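Local coordinates for protein secreted hemophore CSA2 (Candida albicans, PDB 4Y7S) that binds heme as a secreted hemophore and helps the fungus take up iron from human hemoglobin during hyphal growth, at residues A[72-77]-A[103-108]. Sequence-based numbering, arbitrary orientation.
Sequences ADVTNF and SALDAA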
loop_
_atom_site.group_PDB
_atom_site.type_symbol
_atom_site.label_atom_id
_atom_site.label_comp_id
_atom_site.label_asym_id
_atom_site.label_seq_id
_atom_site.Cartn_x
_atom_site.Cartn_y
_atom_site.Cartn_z
ATOM N N ALA A 72 20.495 -18.352 -4.976
ATOM C CA ALA A 72 19.382 -19.235 -5.309
ATOM C C ALA A 72 18.317 -19.281 -4.222
ATOM O O ALA A 72 17.149 -19.566 -4.512
ATOM C CB ALA A 72 19.902 -20.625 -5.599
ATOM N N ASP A 73 18.694 -19.001 -2.975
ATOM C CA ASP A 73 17.722 -18.972 -1.887
ATOM C C ASP A 73 16.668 -17.895 -2.155
ATOM O O ASP A 73 15.478 -18.085 -1.875
ATOM C CB ASP A 73 18.408 -18.715 -0.540
ATOM C CG ASP A 73 19.202 -19.898 -0.051
ATOM O OD1 ASP A 73 19.004 -21.011 -0.584
ATOM O OD2 ASP A 73 20.064 -19.698 0.839
ATOM N N VAL A 74 17.089 -16.748 -2.675
ATOM C CA VAL A 74 16.124 -15.693 -3.005
ATOM C C VAL A 74 15.200 -16.163 -4.140
ATOM O O VAL A 74 13.969 -16.090 -4.046
ATOM C CB VAL A 74 16.809 -14.382 -3.426
ATOM C CG1 VAL A 74 15.746 -13.330 -3.740
ATOM C CG2 VAL A 74 17.737 -13.875 -2.313
ATOM N N THR A 75 15.815 -16.679 -5.202
ATOM C CA THR A 75 15.089 -17.159 -6.367
ATOM C C THR A 75 14.064 -18.255 -6.009
ATOM O O THR A 75 12.912 -18.213 -6.445
ATOM C CB THR A 75 16.080 -17.673 -7.398
ATOM O OG1 THR A 75 16.977 -16.603 -7.737
ATOM C CG2 THR A 75 15.377 -18.151 -8.649
ATOM N N ASN A 76 14.487 -19.224 -5.207
ATOM C CA ASN A 76 13.602 -20.295 -4.772
ATOM C C ASN A 76 12.481 -19.792 -3.864
ATOM O O ASN A 76 11.332 -20.225 -3.978
ATOM C CB ASN A 76 14.424 -21.386 -4.082
ATOM C CG ASN A 76 15.167 -22.248 -5.066
ATOM O OD1 ASN A 76 14.711 -22.430 -6.187
ATOM N ND2 ASN A 76 16.352 -22.736 -4.678
ATOM N N PHE A 77 12.796 -18.873 -2.967
ATOM C CA PHE A 77 11.750 -18.285 -2.160
ATOM C C PHE A 77 10.696 -17.613 -3.056
ATOM O O PHE A 77 9.499 -17.811 -2.859
ATOM C CB PHE A 77 12.262 -17.262 -1.154
ATOM C CG PHE A 77 11.140 -16.585 -0.450
ATOM C CD1 PHE A 77 10.562 -17.191 0.664
ATOM C CD2 PHE A 77 10.579 -15.419 -0.957
ATOM C CE1 PHE A 77 9.471 -16.617 1.297
ATOM C CE2 PHE A 77 9.483 -14.832 -0.330
ATOM C CZ PHE A 77 8.931 -15.435 0.797
ATOM N N SER A 103 13.276 -4.944 -6.730
ATOM C CA SER A 103 14.632 -4.581 -7.129
ATOM C C SER A 103 15.637 -5.065 -6.091
ATOM O O SER A 103 16.686 -5.585 -6.440
ATOM C CB SER A 103 14.770 -3.065 -7.329
ATOM O OG SER A 103 13.864 -2.605 -8.317
ATOM N N ALA A 104 15.293 -4.914 -4.817
ATOM C CA ALA A 104 16.139 -5.400 -3.724
ATOM C C ALA A 104 16.284 -6.926 -3.781
ATOM O O ALA A 104 17.353 -7.468 -3.500
ATOM C CB ALA A 104 15.567 -4.963 -2.362
ATOM N N LEU A 105 15.209 -7.630 -4.122
ATOM C CA LEU A 105 15.291 -9.084 -4.227
ATOM C C LEU A 105 16.151 -9.492 -5.401
ATOM O O LEU A 105 16.967 -10.408 -5.286
ATOM C CB LEU A 105 13.907 -9.701 -4.365
ATOM C CG LEU A 105 13.060 -9.680 -3.091
ATOM C CD1 LEU A 105 11.609 -9.998 -3.414
ATOM C CD2 LEU A 105 13.643 -10.637 -2.027
ATOM N N ASP A 106 15.967 -8.804 -6.530
ATOM C CA ASP A 106 16.791 -9.032 -7.715
ATOM C C ASP A 106 18.271 -8.947 -7.343
ATOM O O ASP A 106 19.095 -9.790 -7.750
ATOM C CB ASP A 106 16.488 -8.015 -8.829
ATOM C CG ASP A 106 15.116 -8.215 -9.467
ATOM O OD1 ASP A 106 14.466 -9.247 -9.194
ATOM O OD2 ASP A 106 14.699 -7.346 -10.271
ATOM N N ALA A 107 18.612 -7.901 -6.598
ATOM C CA ALA A 107 20.006 -7.681 -6.199
ATOM C C ALA A 107 20.512 -8.811 -5.292
ATOM O O ALA A 107 21.641 -9.297 -5.451
ATOM C CB ALA A 107 20.149 -6.328 -5.502
ATOM N N ALA A 108 19.698 -9.199 -4.320
ATOM C CA ALA A 108 20.075 -10.264 -3.393
ATOM C C ALA A 108 20.299 -11.585 -4.125
ATOM O O ALA A 108 21.225 -12.343 -3.792
ATOM C CB ALA A 108 19.007 -10.437 -2.324
#
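With CG1 trans to the backbone N (chi1 -179°) and CG2 trans to the carbonyl carbon, Val74 spreads its two methyls over successive turns of the helix 99-110, one reaching Leu105 and the other Ala108. Leu105 has chi1 -72° and its CD1 extended (chi2 166°), leaving CD2 as the branch turned toward the valine although CB does not aim at the opposite helix. Val74 CG1 lies 3.8 Å from Leu105 CD2 and 3.5 Å from Leu105 O, a plain van der Waals touch on a carbonyl oxygen. On the other branch, Val74 CG2 packs against Ala108 CB at 3.7 Å. A beta-branched residue suits this place because it touches both neighbours without a long side chain; the small side chain of Ala108 is consistent with the close approach, where the CA atoms of Val74 and Ala108 are 6.7 Å apart. In the helical-basket fold of the CFEM domain, this contact lays the C-terminal helix against the first turn of helix 72-87, away from the heme. Leucine has the length to reach two helices at once: Leu105 also meets Val65 and Ala66 of helix 55-68, so three helices share this apolar patch. No hydrogen bond joins the two segments, but Ala108 has a backbone hydrogen bond with Gly71. On the exposed side of helix 99-110, Asp106 OD1 forms a salt bridge with Arg78 NH1, a polar link to helix 72-87.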